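Long-range contacts in HTH-type dhaKLM operon transcriptional activator DhaS (Lactococcus lactis, PDB 2IU5), which activates transcription of the dhaKLM operon, in complex with DhaQ and upon activation by dihydroxyacetone, by binding an inverted repeat at the operon promoter: residues A[80-85]-A[177-182]; A[113-118]-A[148-153]. The protein carries 1 engineered substitution. All blocks are in the same frame, centred on the assembly; numbering follows the deposited sequence.

Contact 1. Residues A[80-85]-A[177-182]; sequences YGWQNE and LLLAQI
The indole of Trp82 is the bump of this contact, its six-membered ring pushed into a shallow hollow formed by Leu178, Leu179 and Ile182. The closest approach is to Leu178, whose CD1 methyl comes within 3.6 Å of Trp82 CZ3 while its CB backs CH2 of the same ring; the two side chains lie alongside one another, pointing opposite ways. Leu179 closes the hollow at the ring edge, its CD2 near the indole plane and 3.9 Å from Trp82 CZ2. More loosely, Ile182 CD1 reaches the same CZ2 at 4.3 Å. CG of Trp82 lies between the backbone N and the carbonyl carbon (chi1 75°), a placing that goes with the ring lying toward helix 171-183. The fit belongs to the all-helical C-terminal domain of a TetR-family regulator, where the first turn of helix 82-95 meets helix 171-183, whose Leu177 and Ala180 pack against the second subunit. Gln83 covers one face of the indole, its CG lying 3.4 Å above the plane and over the ring centre. Beyond CG the chain runs out extended, and its amide also meets Leu179, with Gln83 NE2 3.9 Å from Leu179 CD2. That amide nitrogen donates to the Tyr80 hydroxyl at the phenol edge, Gln83 NE2 to Tyr80 OH 3.1 Å, with the acceptor close to the amide plane. Gln129 of helix 110-132 is a further partner, its OE1 hydrogen-bonded to both Tyr80 OH and Trp82 NE1, while Val125 of the same helix touches both Trp82 and Ile182.

Contact 2. Residues A[113-118]-A[148-153]; sequences FFLIQW and YNAAAI
One face of the Trp118 indole carries the CG2 methyl of Ile153, while Phe114 CD2 of its own helix lies in plane at the indole edge. The methyl makes a CH-pi contact, with Ile153 CG2 3.4 Å from the centroid of the Trp118 six-membered ring and only 9° off the ring normal. CG2 stands anti to the backbone N of Ile153, which points this methyl at the indole, and the two side chains cross at about a right angle. The Phe114 ring in turn has Trp118 NE1 above one face, 3.3 Å from its plane and offset toward the rim, so the two aromatics pack one turn apart on a single helix.

Nearer the backbones the helices meet through small groups. Ala150 CB sits 4.0 Å from Trp118 CB and also touches the Trp118 carbonyl carbon; the small side chain of Ala150 lets the CA atoms of Trp118 and Ala150 approach to 4.9 Å. Leu115 CG is anti to its backbone N (chi1 173°), and its CD1 methyl rests 3.8 Å from Ala150 O and 3.9 Å from Ala151 CA. An alanine in place of Trp118 would keep the CB contact with Ala150 but would probably leave Ile153 CG2 without its aromatic platform and open a gap between the helices.

The axes of the two segments approach to 8.6 Å and run at 129° to each other. Leu86, Leu89 and Leu93 of helix 82-95 also pack on Trp118, whereas Phe69 of helix 57-73 packs on Phe114. Helix 139-163 also faces the second subunit, where Tyr148 and Ala152 pack on Ala152 and Tyr148 of the other chain, so the contact joins the interior of the C-terminal domain to a dimer-forming helix.

In the fold
From the N terminus, the chain passes the predicted DNA-binding helix-turn-helix and helix 57-73 before entering contact 1 at 80-85. Helix 110-132 then supplies 113-118, and helix 139-163 returns 148-153 to it, closing the loop of contact 2. Only at 177-182, on helix 171-183, does the chain close the longer loop of contact 1, inside which contact 2 is nested. Their centres lie about 14 Å apart, and they touch through a probable hydrogen bond between Gln181 OE1 and Asn149 ND2. Together they tie four helices of the C-terminal domain, with helices 139-163 and 171-183 both meeting the second subunit of the homodimer.

Contact 1. Residues A[80-85]-A[177-182]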
# COMPACT_ATOMS: atom_id res chain seq x y z
N TYR A 80 -5.65 -23.01 14.08
CA TYR A 80 -6.36 -21.89 13.44
C TYR A 80 -5.99 -20.61 14.14
O TYR A 80 -6.63 -20.16 15.10
CB TYR A 80 -7.88 -22.10 13.31
CG TYR A 80 -8.64 -20.99 12.60
CD1 TYR A 80 -8.81 -20.98 11.22
CD2 TYR A 80 -9.20 -19.93 13.32
CE1 TYR A 80 -9.51 -19.96 10.57
CE2 TYR A 80 -9.90 -18.91 12.69
CZ TYR A 80 -10.06 -18.93 11.31
OH TYR A 80 -10.76 -17.91 10.70
N GLY A 81 -4.92 -20.03 13.63
CA GLY A 81 -4.23 -19.05 14.42
C GLY A 81 -4.25 -17.64 13.89
O GLY A 81 -3.84 -16.74 14.62
N TRP A 82 -4.69 -17.39 12.66
CA TRP A 82 -4.37 -16.10 12.07
C TRP A 82 -5.01 -14.93 12.80
O TRP A 82 -4.40 -13.85 12.85
CB TRP A 82 -4.64 -16.04 10.58
CG TRP A 82 -6.06 -15.92 10.14
CD1 TRP A 82 -6.84 -16.93 9.72
CD2 TRP A 82 -6.87 -14.72 10.07
NE1 TRP A 82 -8.10 -16.46 9.38
CE2 TRP A 82 -8.13 -15.11 9.59
CE3 TRP A 82 -6.64 -13.38 10.38
CZ2 TRP A 82 -9.17 -14.20 9.40
CZ3 TRP A 82 -7.69 -12.47 10.18
CH2 TRP A 82 -8.93 -12.89 9.70
N GLN A 83 -6.21 -15.14 13.35
CA GLN A 83 -6.87 -14.01 14.00
C GLN A 83 -6.10 -13.66 15.26
O GLN A 83 -5.93 -12.47 15.57
CB GLN A 83 -8.35 -14.29 14.31
CG GLN A 83 -9.14 -14.56 13.03
CD GLN A 83 -10.62 -14.62 13.26
OE1 GLN A 83 -11.17 -13.90 14.10
NE2 GLN A 83 -11.28 -15.48 12.49
N ASN A 84 -5.63 -14.67 16.00
CA ASN A 84 -4.81 -14.40 17.19
C ASN A 84 -3.46 -13.79 16.79
O ASN A 84 -2.95 -12.88 17.44
CB ASN A 84 -4.61 -15.71 17.98
CG ASN A 84 -5.91 -16.22 18.59
OD1 ASN A 84 -6.78 -15.41 18.89
ND2 ASN A 84 -6.05 -17.54 18.77
N GLU A 85 -2.88 -14.27 15.71
CA GLU A 85 -1.60 -13.72 15.27
C GLU A 85 -1.69 -12.26 14.86
O GLU A 85 -0.81 -11.44 15.19
CB GLU A 85 -1.03 -14.58 14.14
CG GLU A 85 -0.64 -15.92 14.70
CD GLU A 85 -0.97 -17.09 13.80
OE1 GLU A 85 -1.27 -16.85 12.60
OE2 GLU A 85 -0.94 -18.24 14.30
N LEU A 177 -13.31 -7.10 7.77
CA LEU A 177 -13.16 -6.90 6.34
C LEU A 177 -12.50 -8.14 5.70
O LEU A 177 -12.84 -8.53 4.58
CB LEU A 177 -12.35 -5.64 6.05
CG LEU A 177 -12.95 -4.30 6.52
CD1 LEU A 177 -11.98 -3.21 6.06
CD2 LEU A 177 -14.32 -4.03 5.94
N LEU A 178 -11.56 -8.75 6.42
CA LEU A 178 -10.87 -9.91 5.83
C LEU A 178 -11.83 -11.08 5.74
O LEU A 178 -11.92 -11.75 4.71
CB LEU A 178 -9.66 -10.32 6.68
CG LEU A 178 -8.45 -9.38 6.63
CD1 LEU A 178 -7.42 -9.82 7.69
CD2 LEU A 178 -7.82 -9.32 5.23
N LEU A 179 -12.57 -11.33 6.82
CA LEU A 179 -13.52 -12.45 6.81
C LEU A 179 -14.59 -12.26 5.74
O LEU A 179 -15.02 -13.24 5.11
CB LEU A 179 -14.17 -12.62 8.18
CG LEU A 179 -13.26 -13.17 9.28
CD1 LEU A 179 -13.89 -12.98 10.65
CD2 LEU A 179 -12.98 -14.64 9.03
N ALA A 180 -15.04 -11.03 5.51
CA ALA A 180 -16.08 -10.79 4.51
C ALA A 180 -15.60 -11.18 3.13
O ALA A 180 -16.36 -11.74 2.33
CB ALA A 180 -16.46 -9.33 4.53
N GLN A 181 -14.34 -10.87 2.86
CA GLN A 181 -13.76 -11.13 1.55
C GLN A 181 -13.54 -12.61 1.38
O GLN A 181 -13.82 -13.17 0.31
CB GLN A 181 -12.42 -10.42 1.49
CG GLN A 181 -12.56 -8.93 1.30
CD GLN A 181 -11.20 -8.31 1.28
OE1 GLN A 181 -10.48 -8.44 0.31
NE2 GLN A 181 -10.83 -7.65 2.36
N ILE A 182 -13.03 -13.26 2.43
CA ILE A 182 -12.76 -14.71 2.38
C ILE A 182 -14.05 -15.47 2.08
O ILE A 182 -14.06 -16.46 1.34
CB ILE A 182 -12.17 -15.19 3.72
CG1 ILE A 182 -10.74 -14.70 3.86
CG2 ILE A 182 -12.27 -16.72 3.90
CD1 ILE A 182 -10.23 -14.71 5.30

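Contact 2. Residues A[113-118]-A[148-153]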
# COMPACT_ATOMS: atom_id res chain seq x y z
N PHE A 113 10.35 -4.55 3.28
CA PHE A 113 10.36 -5.66 4.21
C PHE A 113 9.01 -5.75 4.93
O PHE A 113 8.45 -6.84 5.11
CB PHE A 113 11.50 -5.47 5.21
CG PHE A 113 11.53 -6.53 6.25
CD1 PHE A 113 12.23 -7.72 6.03
CD2 PHE A 113 10.86 -6.35 7.44
CE1 PHE A 113 12.25 -8.71 7.01
CE2 PHE A 113 10.87 -7.33 8.42
CZ PHE A 113 11.57 -8.50 8.21
N PHE A 114 8.48 -4.60 5.34
CA PHE A 114 7.25 -4.54 6.16
C PHE A 114 6.10 -5.12 5.31
O PHE A 114 5.28 -5.92 5.80
CB PHE A 114 7.00 -3.07 6.54
CG PHE A 114 5.99 -2.85 7.63
CD1 PHE A 114 6.07 -3.46 8.89
CD2 PHE A 114 4.92 -2.00 7.38
CE1 PHE A 114 5.10 -3.20 9.87
CE2 PHE A 114 3.95 -1.74 8.35
CZ PHE A 114 4.04 -2.34 9.60
N LEU A 115 6.06 -4.72 4.05
CA LEU A 115 5.01 -5.21 3.16
C LEU A 115 5.10 -6.72 3.04
O LEU A 115 4.09 -7.41 3.10
CB LEU A 115 5.08 -4.53 1.79
CG LEU A 115 4.12 -5.11 0.74
CD1 LEU A 115 2.67 -4.83 1.16
CD2 LEU A 115 4.42 -4.49 -0.62
N ILE A 116 6.31 -7.23 2.88
CA ILE A 116 6.51 -8.67 2.78
C ILE A 116 5.98 -9.39 4.03
O ILE A 116 5.40 -10.47 3.93
CB ILE A 116 7.97 -8.99 2.52
CG1 ILE A 116 8.35 -8.62 1.08
CG2 ILE A 116 8.20 -10.49 2.73
CD1 ILE A 116 9.83 -8.74 0.77
N GLN A 117 6.18 -8.79 5.21
CA GLN A 117 5.63 -9.36 6.45
C GLN A 117 4.11 -9.51 6.40
O GLN A 117 3.54 -10.54 6.81
CB GLN A 117 6.06 -8.56 7.66
CG GLN A 117 7.59 -8.40 7.71
CD GLN A 117 8.28 -9.68 7.35
OE1 GLN A 117 8.12 -10.72 8.01
NE2 GLN A 117 9.07 -9.64 6.28
N TRP A 118 3.46 -8.47 5.89
CA TRP A 118 2.00 -8.51 5.74
C TRP A 118 1.59 -9.54 4.72
O TRP A 118 0.56 -10.21 4.88
CB TRP A 118 1.42 -7.12 5.45
CG TRP A 118 1.54 -6.23 6.65
CD1 TRP A 118 2.34 -5.14 6.77
CD2 TRP A 118 0.85 -6.37 7.91
NE1 TRP A 118 2.20 -4.59 8.02
CE2 TRP A 118 1.29 -5.32 8.74
CE3 TRP A 118 -0.09 -7.28 8.41
CZ2 TRP A 118 0.82 -5.15 10.04
CZ3 TRP A 118 -0.55 -7.10 9.71
CH2 TRP A 118 -0.09 -6.05 10.50
N TYR A 148 -3.70 -7.72 -2.32
CA TYR A 148 -4.63 -6.60 -2.09
C TYR A 148 -4.68 -6.24 -0.62
O TYR A 148 -4.46 -5.09 -0.23
CB TYR A 148 -6.02 -7.02 -2.56
CG TYR A 148 -7.13 -5.96 -2.58
CD1 TYR A 148 -7.42 -5.26 -3.74
CD2 TYR A 148 -7.88 -5.71 -1.44
CE1 TYR A 148 -8.43 -4.32 -3.76
CE2 TYR A 148 -8.91 -4.76 -1.44
CZ TYR A 148 -9.17 -4.08 -2.61
OH TYR A 148 -10.17 -3.13 -2.65
N ASN A 149 -4.98 -7.22 0.22
CA ASN A 149 -5.06 -6.97 1.65
C ASN A 149 -3.73 -6.66 2.34
O ASN A 149 -3.70 -5.83 3.25
CB ASN A 149 -5.84 -8.10 2.31
CG ASN A 149 -7.30 -8.02 1.94
OD1 ASN A 149 -8.01 -7.20 2.49
ND2 ASN A 149 -7.74 -8.86 1.00
N ALA A 150 -2.65 -7.31 1.92
CA ALA A 150 -1.35 -7.01 2.50
C ALA A 150 -1.04 -5.53 2.26
O ALA A 150 -0.53 -4.82 3.16
CB ALA A 150 -0.30 -7.91 1.87
N ALA A 151 -1.34 -5.05 1.06
CA ALA A 151 -1.03 -3.65 0.71
C ALA A 151 -1.84 -2.69 1.56
O ALA A 151 -1.32 -1.68 2.03
CB ALA A 151 -1.27 -3.39 -0.78
N ALA A 152 -3.11 -3.02 1.74
CA ALA A 152 -3.99 -2.19 2.58
C ALA A 152 -3.49 -2.15 4.01
O ALA A 152 -3.33 -1.07 4.58
CB ALA A 152 -5.41 -2.71 2.54
N ILE A 153 -3.25 -3.31 4.60
CA ILE A 153 -2.84 -3.32 5.99
C ILE A 153 -1.45 -2.70 6.15
O ILE A 153 -1.20 -2.00 7.14
CB ILE A 153 -2.92 -4.72 6.59
CG1 ILE A 153 -4.34 -5.29 6.44
CG2 ILE A 153 -2.45 -4.66 8.03
CD1 ILE A 153 -4.43 -6.82 6.59